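Local coordinates for angiotensin-converting enzyme (Anopheles gambiae, PDB 6S1Y), which probably removes dipeptides from the carboxyl end of peptides, as a zinc metallopeptidase of the angiotensin-converting enzyme family, at residues 64-67 against 68-72; 243-246 against 247-250; 282-286 against 287-291; 308-312 against 313-317. All coordinates share one frame; numbering follows the deposited sequence.

Interaction 1: 64-67 against 68-72; sequences KAVA and EELQQ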
loop_
_atom_site.group_PDB
_atom_site.type_symbol
_atom_site.label_atom_id
_atom_site.label_comp_id
_atom_site.label_asym_id
_atom_site.label_seq_id
_atom_site.Cartn_x
_atom_site.Cartn_y
_atom_site.Cartn_z
ATOM N N LYS A 64 5.814 -12.377 -25.873
ATOM C CA LYS A 64 7.074 -12.728 -26.522
ATOM C C LYS A 64 7.026 -12.410 -28.016
ATOM O O LYS A 64 7.965 -11.829 -28.573
ATOM C CB LYS A 64 7.393 -14.200 -26.304
ATOM C CG LYS A 64 7.998 -14.547 -24.951
ATOM C CD LYS A 64 8.240 -16.044 -24.872
ATOM C CE LYS A 64 8.400 -16.531 -23.446
ATOM N NZ LYS A 64 7.427 -17.623 -23.131
ATOM N N ALA A 65 5.934 -12.798 -28.682
ATOM C CA ALA A 65 5.779 -12.522 -30.107
ATOM C C ALA A 65 5.734 -11.028 -30.378
ATOM O O ALA A 65 6.378 -10.536 -31.313
ATOM C CB ALA A 65 4.505 -13.183 -30.628
ATOM N N VAL A 66 4.968 -10.290 -29.571
ATOM C CA VAL A 66 4.918 -8.839 -29.717
ATOM C C VAL A 66 6.310 -8.244 -29.597
ATOM O O VAL A 66 6.682 -7.347 -30.358
ATOM C CB VAL A 66 3.963 -8.232 -28.670
ATOM C CG1 VAL A 66 4.184 -6.731 -28.565
ATOM C CG2 VAL A 66 2.522 -8.559 -29.022
ATOM N N ALA A 67 7.099 -8.723 -28.631
ATOM C CA ALA A 67 8.412 -8.131 -28.401
ATOM C C ALA A 67 9.323 -8.350 -29.598
ATOM O O ALA A 67 10.062 -7.445 -30.001
ATOM C CB ALA A 67 9.047 -8.713 -27.138
ATOM N N GLU A 68 9.294 -9.552 -30.174
ATOM C CA GLU A 68 10.078 -9.804 -31.377
ATOM C C GLU A 68 9.556 -8.984 -32.554
ATOM O O GLU A 68 10.329 -8.321 -33.253
ATOM C CB GLU A 68 10.058 -11.290 -31.710
ATOM C CG GLU A 68 10.999 -11.665 -32.831
ATOM C CD GLU A 68 10.962 -13.145 -33.135
ATOM O OE1 GLU A 68 10.551 -13.516 -34.260
ATOM O OE2 GLU A 68 11.329 -13.938 -32.238
ATOM N N GLU A 69 8.240 -9.008 -32.780
ATOM C CA GLU A 69 7.672 -8.233 -33.874
ATOM C C GLU A 69 8.109 -6.777 -33.825
ATOM O O GLU A 69 8.189 -6.117 -34.866
ATOM C CB GLU A 69 6.144 -8.314 -33.845
ATOM C CG GLU A 69 5.581 -9.638 -34.323
ATOM C CD GLU A 69 4.061 -9.670 -34.275
ATOM O OE1 GLU A 69 3.486 -10.736 -33.935
ATOM O OE2 GLU A 69 3.444 -8.618 -34.564
ATOM N N LEU A 70 8.399 -6.256 -32.638
ATOM C CA LEU A 70 8.726 -4.847 -32.492
ATOM C C LEU A 70 10.207 -4.550 -32.670
ATOM O O LEU A 70 10.572 -3.379 -32.827
ATOM C CB LEU A 70 8.268 -4.348 -31.125
ATOM C CG LEU A 70 6.753 -4.233 -31.001
ATOM C CD1 LEU A 70 6.356 -4.104 -29.544
ATOM C CD2 LEU A 70 6.240 -3.053 -31.814
ATOM N N GLN A 71 11.066 -5.570 -32.654
ATOM C CA GLN A 71 12.486 -5.365 -32.917
ATOM C C GLN A 71 12.771 -5.062 -34.380
ATOM O O GLN A 71 13.937 -4.865 -34.739
ATOM C CB GLN A 71 13.280 -6.598 -32.478
ATOM C CG GLN A 71 13.728 -6.550 -31.029
ATOM C CD GLN A 71 14.045 -7.924 -30.460
ATOM O OE1 GLN A 71 13.355 -8.904 -30.752
ATOM N NE2 GLN A 71 15.091 -8.001 -29.635
ATOM N N GLN A 72 11.742 -5.020 -35.221
ATOM C CA GLN A 72 11.885 -4.713 -36.635
ATOM C C GLN A 72 11.753 -3.223 -36.934
ATOM O O GLN A 72 11.689 -2.847 -38.108
ATOM C CB GLN A 72 10.850 -5.500 -37.443
ATOM C CG GLN A 72 11.253 -6.947 -37.708
ATOM C CD GLN A 72 10.325 -7.959 -37.063
ATOM O OE1 GLN A 72 9.099 -7.878 -37.198
ATOM N NE2 GLN A 72 10.907 -8.930 -36.359
#
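Glu69 N donates to Ala65 O over 2.8 Å, with the N-H pointing almost straight at its acceptor (172°). One residue earlier, Glu68 N gives the same i to i+4 bond to Lys64 O at 3.1 Å. These belong to the last turns of the alpha-helix 46-70, and beyond them the regular pattern frays. Leu70 N divides itself between two carbonyls, Val66 O and Ala67 O, both weak bonds, and Gln71 N reaches Ala67 O only weakly at 3.4 Å. Gln71 N also bonds to Glu68 O, an i to i+3 link, so the chain tightens as it leaves the helix.

Glu69 lies back along the helix it belongs to. Its CG is anti to its own carbonyl carbon (chi1 -75°), which lays this methylene 3.2 Å from Ala65 O, the same oxygen that its backbone N uses. From there the extended chain carries the carboxylate to Arg25 of helix 12-42, where OE1 forms a salt bridge with NH1. The interhelical charge pair thus starts from a residue whose backbone is firmly held.

The buried face of the turn is apolar. Val66 and Leu70, one turn apart, run alongside each other in the same direction, and both pack on Ile22 of helix 12-42; Leu70 also reaches Val19. Glu68, by contrast, extends into the exposed side of the helix. Val66 places CG1 anti to its backbone N (chi1 165°), on the side of the following turn, and there it meets Leu70 CD1 at 3.5 Å.

Interaction 2: 243-246 against 247-250; sequences PIPM and HLLG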
loop_
_atom_site.group_PDB
_atom_site.type_symbol
_atom_site.label_atom_id
_atom_site.label_comp_id
_atom_site.label_asym_id
_atom_site.label_seq_id
_atom_site.Cartn_x
_atom_site.Cartn_y
_atom_site.Cartn_z
ATOM N N PRO A 243 13.410 -1.837 21.777
ATOM C CA PRO A 243 12.351 -1.729 20.766
ATOM C C PRO A 243 10.997 -2.087 21.356
ATOM O O PRO A 243 10.904 -2.814 22.350
ATOM C CB PRO A 243 12.775 -2.737 19.686
ATOM C CG PRO A 243 14.220 -3.023 19.945
ATOM C CD PRO A 243 14.406 -2.871 21.448
ATOM N N ILE A 244 9.934 -1.575 20.734
ATOM C CA ILE A 244 8.569 -1.815 21.220
ATOM C C ILE A 244 8.148 -3.230 20.826
ATOM O O ILE A 244 8.261 -3.583 19.644
ATOM C CB ILE A 244 7.598 -0.794 20.637
ATOM C CG1 ILE A 244 7.980 0.620 21.035
ATOM C CG2 ILE A 244 6.183 -1.115 21.068
ATOM C CD1 ILE A 244 7.234 1.665 20.238
ATOM N N PRO A 245 7.650 -4.050 21.771
ATOM C CA PRO A 245 6.996 -5.319 21.383
ATOM C C PRO A 245 5.892 -5.069 20.372
ATOM O O PRO A 245 4.903 -4.424 20.707
ATOM C CB PRO A 245 6.424 -5.859 22.703
ATOM C CG PRO A 245 7.225 -5.158 23.793
ATOM C CD PRO A 245 7.627 -3.822 23.231
ATOM N N MET A 246 6.025 -5.571 19.148
ATOM C CA MET A 246 5.155 -5.139 18.071
ATOM C C MET A 246 3.713 -5.613 18.227
ATOM O O MET A 246 2.831 -5.022 17.606
ATOM C CB MET A 246 5.727 -5.609 16.724
ATOM C CG MET A 246 5.717 -7.082 16.538
ATOM S SD MET A 246 6.768 -7.584 15.168
ATOM C CE MET A 246 5.785 -6.960 13.778
ATOM N N HIS A 247 3.441 -6.643 19.034
ATOM C CA HIS A 247 2.081 -7.157 19.141
ATOM C C HIS A 247 1.170 -6.232 19.921
ATOM O O HIS A 247 -0.031 -6.493 20.012
ATOM C CB HIS A 247 2.060 -8.550 19.787
ATOM C CG HIS A 247 2.601 -8.602 21.183
ATOM N ND1 HIS A 247 3.742 -7.941 21.567
ATOM C CD2 HIS A 247 2.167 -9.264 22.286
ATOM C CE1 HIS A 247 3.987 -8.184 22.846
ATOM N NE2 HIS A 247 3.048 -8.988 23.306
ATOM N N LEU A 248 1.714 -5.165 20.473
ATOM C CA LEU A 248 0.954 -4.182 21.226
ATOM C C LEU A 248 0.604 -2.962 20.402
ATOM O O LEU A 248 0.062 -2.001 20.952
ATOM C CB LEU A 248 1.740 -3.736 22.455
ATOM C CG LEU A 248 2.207 -4.840 23.374
ATOM C CD1 LEU A 248 3.098 -4.244 24.473
ATOM C CD2 LEU A 248 1.042 -5.606 23.980
ATOM N N LEU A 249 0.916 -2.955 19.112
ATOM C CA LEU A 249 0.721 -1.758 18.303
ATOM C C LEU A 249 -0.517 -1.830 17.422
ATOM O O LEU A 249 -0.665 -1.003 16.514
ATOM C CB LEU A 249 1.964 -1.493 17.460
ATOM C CG LEU A 249 3.154 -1.056 18.334
ATOM C CD1 LEU A 249 4.442 -1.213 17.575
ATOM C CD2 LEU A 249 2.958 0.386 18.760
ATOM N N GLY A 250 -1.418 -2.782 17.697
ATOM C CA GLY A 250 -2.744 -2.774 17.120
ATOM C C GLY A 250 -2.841 -3.350 15.734
ATOM O O GLY A 250 -3.910 -3.277 15.131
#
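Pro245 CB sits at the edge of the His247 imidazole, in the ring plane, 3.4 Å from CE1. It is the closest contact between two side chains across 243-246 and 247-250, made where the short strand 244-245 runs into a 3-10 turn. His247 holds CG between its backbone N and carbonyl carbon (chi1 61°), and this swings the ring back to the proline. Leu248 CG then covers one face of the imidazole, displaced toward the rim.

Two backbone bonds close the turn. Leu248 N bonds to Pro245 O at 3.3 Å, and Leu249 N to Met246 O at 3.2 Å.

Looser contacts flank this tight part. The Ile244 and Leu249 side chains meet nearly perpendicular to each other, with Ile244 CG2 3.9 Å from Leu249 CD1, while Leu248 CD1 stays 4.1 Å from Pro245 CB. Even this slacker side is buried and does not face solvent: Ile244 packs on Leu229 of helix 203-233, and Leu249 on Val469 of strand 469-470, the parallel partner of 244-245. On the other flank Met246 reaches Trp156 and Tyr160 of helix 149-163.

On the side of Pro245 and Leu248 the imidazole meets carbon atoms, and its buried ND1 has no partner anywhere in the model. Shape and apolar contact therefore orient the ring on this side; with Lys153 of helix 149-163 also touching the histidine, such surroundings would probably favour its neutral form.

Interaction 3: 282-286 against 287-291; sequences QGYTP and IKMFQ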
loop_
_atom_site.group_PDB
_atom_site.type_symbol
_atom_site.label_atom_id
_atom_site.label_comp_id
_atom_site.label_asym_id
_atom_site.label_seq_id
_atom_site.Cartn_x
_atom_site.Cartn_y
_atom_site.Cartn_z
ATOM N N GLN A 282 -25.194 5.122 13.121
ATOM C CA GLN A 282 -25.962 5.627 11.996
ATOM C C GLN A 282 -26.290 4.529 10.974
ATOM O O GLN A 282 -26.680 4.840 9.837
ATOM C CB GLN A 282 -25.213 6.792 11.338
ATOM C CG GLN A 282 -25.390 8.122 12.086
ATOM C CD GLN A 282 -24.488 9.243 11.596
ATOM O OE1 GLN A 282 -24.373 9.494 10.387
ATOM N NE2 GLN A 282 -23.837 9.934 12.542
ATOM N N GLY A 283 -26.156 3.260 11.356
ATOM C CA GLY A 283 -26.489 2.163 10.455
ATOM C C GLY A 283 -25.706 2.130 9.159
ATOM O O GLY A 283 -26.250 1.763 8.111
ATOM N N TYR A 284 -24.431 2.493 9.205
ATOM C CA TYR A 284 -23.589 2.376 8.028
ATOM C C TYR A 284 -23.425 0.923 7.612
ATOM O O TYR A 284 -23.344 0.015 8.441
ATOM C CB TYR A 284 -22.205 2.960 8.294
ATOM C CG TYR A 284 -22.046 4.409 7.959
ATOM C CD1 TYR A 284 -22.672 5.384 8.711
ATOM C CD2 TYR A 284 -21.233 4.806 6.922
ATOM C CE1 TYR A 284 -22.511 6.713 8.421
ATOM C CE2 TYR A 284 -21.057 6.138 6.626
ATOM C CZ TYR A 284 -21.704 7.085 7.377
ATOM O OH TYR A 284 -21.532 8.416 7.076
ATOM N N THR A 285 -23.324 0.723 6.314
ATOM C CA THR A 285 -23.066 -0.573 5.701
ATOM C C THR A 285 -21.883 -0.412 4.775
ATOM O O THR A 285 -21.478 0.706 4.444
ATOM C CB THR A 285 -24.281 -1.051 4.882
ATOM O OG1 THR A 285 -24.505 -0.096 3.835
ATOM C CG2 THR A 285 -25.528 -1.200 5.752
ATOM N N PRO A 286 -21.312 -1.516 4.310
ATOM C CA PRO A 286 -20.264 -1.410 3.286
ATOM C C PRO A 286 -20.692 -0.627 2.057
ATOM O O PRO A 286 -19.929 0.219 1.565
ATOM C CB PRO A 286 -19.968 -2.878 2.969
ATOM C CG PRO A 286 -20.223 -3.570 4.291
ATOM C CD PRO A 286 -21.406 -2.869 4.889
ATOM N N ILE A 287 -21.901 -0.870 1.544
ATOM C CA ILE A 287 -22.323 -0.187 0.323
ATOM C C ILE A 287 -22.451 1.309 0.572
ATOM O O ILE A 287 -22.018 2.125 -0.251
ATOM C CB ILE A 287 -23.639 -0.793 -0.210
ATOM C CG1 ILE A 287 -23.323 -1.874 -1.246
ATOM C CG2 ILE A 287 -24.517 0.262 -0.825
ATOM C CD1 ILE A 287 -24.499 -2.805 -1.521
ATOM N N LYS A 288 -23.075 1.693 1.688
ATOM C CA LYS A 288 -23.109 3.109 2.045
ATOM C C LYS A 288 -21.699 3.696 2.028
ATOM O O LYS A 288 -21.489 4.812 1.546
ATOM C CB LYS A 288 -23.775 3.277 3.412
ATOM C CG LYS A 288 -23.818 4.701 3.962
ATOM C CD LYS A 288 -24.636 5.656 3.107
ATOM C CE LYS A 288 -24.960 6.952 3.873
ATOM N NZ LYS A 288 -25.334 8.085 2.953
ATOM N N MET A 289 -20.706 2.931 2.504
ATOM C CA MET A 289 -19.343 3.463 2.582
ATOM C C MET A 289 -18.784 3.743 1.195
ATOM O O MET A 289 -18.170 4.795 0.970
ATOM C CB MET A 289 -18.433 2.489 3.344
ATOM C CG MET A 289 -18.719 2.421 4.827
ATOM S SD MET A 289 -18.122 0.909 5.606
ATOM C CE MET A 289 -16.341 1.218 5.636
ATOM N N PHE A 290 -19.000 2.825 0.249
ATOM C CA PHE A 290 -18.539 3.067 -1.119
ATOM C C PHE A 290 -19.339 4.175 -1.798
ATOM O O PHE A 290 -18.786 4.939 -2.600
ATOM C CB PHE A 290 -18.620 1.769 -1.921
ATOM C CG PHE A 290 -17.528 0.787 -1.586
ATOM C CD1 PHE A 290 -17.685 -0.115 -0.556
ATOM C CD2 PHE A 290 -16.347 0.776 -2.300
ATOM C CE1 PHE A 290 -16.685 -1.011 -0.234
ATOM C CE2 PHE A 290 -15.344 -0.107 -1.988
ATOM C CZ PHE A 290 -15.517 -1.014 -0.950
ATOM N N GLN A 291 -20.625 4.290 -1.483
ATOM C CA GLN A 291 -21.425 5.382 -2.024
ATOM C C GLN A 291 -20.849 6.724 -1.612
ATOM O O GLN A 291 -20.739 7.640 -2.431
ATOM C CB GLN A 291 -22.872 5.240 -1.552
ATOM C CG GLN A 291 -23.676 4.237 -2.364
ATOM C CD GLN A 291 -25.023 3.884 -1.744
ATOM O OE1 GLN A 291 -25.203 3.925 -0.521
ATOM N NE2 GLN A 291 -25.978 3.517 -2.597
#
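Thr285 is the N-cap of helix 286-299: Thr285 O accepts from Met289 N and Pro286 O from Phe290 N, both at 3.1 Å, the first regular bonds of the new helix. Just before it, Gly283, with positive phi, ends the preceding helix in a Schellman motif, so one helix stops and the next starts within a few residues.

The threonine hydroxyl completes the cap. With OG1 set between the backbone N and carbonyl carbon (chi1 62°), it receives Lys288 N at 3.1 Å in a nearly straight bond of 168°.

Lys288 sends CG anti to its backbone N (chi1 177°), which carries it over one face of the Tyr284 ring, 3.9 Å from CD2. Met289 CG comes to the edge of the same ring, near its plane, at 4.0 Å. Farther along, Phe290 presents a ring edge to a backbone oxygen, its CD1 3.1 Å from Pro286 O. Met289 and Phe290 continue inward onto Val355 of helix 349-368, which carries the zinc-binding His357 and His361.

Proline has no N-H to offer at the first helical position, so none is left there needing an acceptor, while the threonine oxygen satisfies the amide of Lys288.

Interaction 4: 308-312 against 313-317; sequences TFWDK and SILEK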
loop_
_atom_site.group_PDB
_atom_site.type_symbol
_atom_site.label_atom_id
_atom_site.label_comp_id
_atom_site.label_asym_id
_atom_site.label_seq_id
_atom_site.Cartn_x
_atom_site.Cartn_y
_atom_site.Cartn_z
ATOM N N THR A 308 -21.350 -1.396 -14.000
ATOM C CA THR A 308 -20.546 -2.621 -13.975
ATOM C C THR A 308 -19.806 -2.769 -12.637
ATOM O O THR A 308 -19.733 -3.869 -12.065
ATOM C CB THR A 308 -19.556 -2.616 -15.140
ATOM O OG1 THR A 308 -20.276 -2.592 -16.378
ATOM C CG2 THR A 308 -18.684 -3.851 -15.119
ATOM N N PHE A 309 -19.293 -1.662 -12.097
ATOM C CA PHE A 309 -18.603 -1.725 -10.816
ATOM C C PHE A 309 -19.500 -2.295 -9.722
ATOM O O PHE A 309 -19.066 -3.148 -8.934
ATOM C CB PHE A 309 -18.105 -0.341 -10.395
ATOM C CG PHE A 309 -17.603 -0.310 -8.994
ATOM C CD1 PHE A 309 -18.479 -0.112 -7.936
ATOM C CD2 PHE A 309 -16.261 -0.536 -8.723
ATOM C CE1 PHE A 309 -18.018 -0.117 -6.629
ATOM C CE2 PHE A 309 -15.792 -0.533 -7.417
ATOM C CZ PHE A 309 -16.666 -0.329 -6.370
ATOM N N TRP A 310 -20.746 -1.794 -9.621
ATOM C CA TRP A 310 -21.660 -2.267 -8.588
ATOM C C TRP A 310 -22.122 -3.701 -8.842
ATOM O O TRP A 310 -22.381 -4.442 -7.886
ATOM C CB TRP A 310 -22.880 -1.341 -8.481
ATOM C CG TRP A 310 -22.536 0.059 -8.077
ATOM C CD1 TRP A 310 -22.502 1.162 -8.879
ATOM C CD2 TRP A 310 -22.151 0.498 -6.773
ATOM N NE1 TRP A 310 -22.134 2.267 -8.151
ATOM C CE2 TRP A 310 -21.900 1.883 -6.855
ATOM C CE3 TRP A 310 -21.980 -0.149 -5.540
ATOM C CZ2 TRP A 310 -21.492 2.632 -5.748
ATOM C CZ3 TRP A 310 -21.594 0.592 -4.454
ATOM C CH2 TRP A 310 -21.353 1.974 -4.557
ATOM N N ASP A 311 -22.248 -4.106 -10.114
ATOM C CA ASP A 311 -22.774 -5.439 -10.411
ATOM C C ASP A 311 -21.775 -6.519 -10.026
ATOM O O ASP A 311 -22.138 -7.524 -9.416
ATOM C CB ASP A 311 -23.094 -5.598 -11.898
ATOM C CG ASP A 311 -24.248 -4.735 -12.361
ATOM O OD1 ASP A 311 -25.146 -4.400 -11.536
ATOM O OD2 ASP A 311 -24.241 -4.402 -13.577
ATOM N N LYS A 312 -20.504 -6.319 -10.392
ATOM C CA LYS A 312 -19.492 -7.364 -10.360
ATOM C C LYS A 312 -18.491 -7.231 -9.215
ATOM O O LYS A 312 -17.701 -8.151 -9.003
ATOM C CB LYS A 312 -18.741 -7.380 -11.706
ATOM C CG LYS A 312 -19.652 -7.660 -12.906
ATOM C CD LYS A 312 -18.898 -7.558 -14.228
ATOM C CE LYS A 312 -19.801 -7.912 -15.416
ATOM N NZ LYS A 312 -19.164 -7.614 -16.744
ATOM N N SER A 313 -18.511 -6.136 -8.459
ATOM C CA SER A 313 -17.608 -5.991 -7.327
ATOM C C SER A 313 -18.030 -6.870 -6.160
ATOM O O SER A 313 -19.194 -7.236 -6.009
ATOM C CB SER A 313 -17.532 -4.540 -6.861
ATOM O OG SER A 313 -16.754 -3.760 -7.765
ATOM N N ILE A 314 -17.041 -7.234 -5.345
ATOM C CA ILE A 314 -17.239 -7.966 -4.097
ATOM C C ILE A 314 -16.872 -7.006 -2.966
ATOM O O ILE A 314 -15.682 -6.718 -2.758
ATOM C CB ILE A 314 -16.374 -9.233 -4.057
ATOM C CG1 ILE A 314 -16.714 -10.176 -5.219
ATOM C CG2 ILE A 314 -16.533 -9.938 -2.734
ATOM C CD1 ILE A 314 -15.799 -11.413 -5.281
ATOM N N LEU A 315 -17.868 -6.532 -2.216
ATOM C CA LEU A 315 -17.676 -5.485 -1.217
ATOM C C LEU A 315 -17.922 -5.941 0.211
ATOM O O LEU A 315 -17.823 -5.120 1.124
ATOM C CB LEU A 315 -18.604 -4.295 -1.500
ATOM C CG LEU A 315 -18.695 -3.827 -2.947
ATOM C CD1 LEU A 315 -19.644 -2.641 -3.066
ATOM C CD2 LEU A 315 -17.339 -3.438 -3.477
ATOM N N GLU A 316 -18.283 -7.200 0.424
ATOM C CA GLU A 316 -18.355 -7.805 1.747
ATOM C C GLU A 316 -17.693 -9.168 1.624
ATOM O O GLU A 316 -17.571 -9.706 0.517
ATOM C CB GLU A 316 -19.778 -8.024 2.270
ATOM C CG GLU A 316 -20.643 -6.791 2.433
ATOM C CD GLU A 316 -21.770 -6.972 3.467
ATOM O OE1 GLU A 316 -22.052 -8.124 3.886
ATOM O OE2 GLU A 316 -22.358 -5.947 3.868
ATOM N N LYS A 317 -17.297 -9.747 2.757
ATOM C CA LYS A 317 -16.824 -11.130 2.750
ATOM C C LYS A 317 -17.995 -12.056 2.433
ATOM O O LYS A 317 -19.011 -12.016 3.136
ATOM C CB LYS A 317 -16.208 -11.522 4.091
ATOM C CG LYS A 317 -15.379 -12.806 4.031
ATOM C CD LYS A 317 -14.827 -13.165 5.416
ATOM C CE LYS A 317 -14.055 -14.477 5.420
ATOM N NZ LYS A 317 -13.682 -14.880 6.816
#
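Phe309 sends CG anti to its backbone N (chi1 170°), laying its ring beside its own carbonyl, and Ser313 turns OG anti to its carbonyl carbon (chi1 -75°); the hydroxyl thereby lands over one face of the phenyl ring. It stands 3.3 Å above that plane, offset toward the rim, with CD2 and CE2 as its nearest carbons. The same oxygen is close to the backbone: Ser313 OG donates to Phe309 O over 2.7 Å, and Ser313 N bonds to this carbonyl as well, at 3.1 Å with a bent N-H angle of 137°.

Two donors from one residue thus grip a single carbonyl where helix 307-312 ends, Ser313 being the first residue to leave helical geometry. The hydroxyl is also bonded to Ile341 N of strand 339-342, and backbone bonds from Ile314 to Ile341 and Gln343 carry the departing chain along that strand.

Leu315 points back toward the helix. Its CD1 lies 4.0 Å from Trp310 CZ3, the leucine standing roughly perpendicular to the tryptophan side chain, and its other methyl, CD2, approaches Phe309 CZ at 4.3 Å. The two aromatic residues also meet each other, with Phe309 CD1 over the centre of the indole, 3.9 Å above its plane.

How the interactions relate
The four contacts follow one another along the chain in numerical order, all within the part of the chain that belongs to the angiotensin-converting enzyme family. Interaction 1 stands apart near the chain's periphery, its centre about 34 Å from the centre of the chain and about 51 Å from that of interaction 2, which lies on the opposite side. Interaction 2 belongs to the small parallel sheet of strands 244-245 and 469-470. Interactions 3 and 4 are neighbours, their centres about 14 Å apart: consecutive helices 286-299 and 307-312 meet where Trp310 packs on Phe290 and Gln291, and the loop that follows adds Glu316 against Pro286. The side chain of Phe290 lies about 12 Å from the zinc ion.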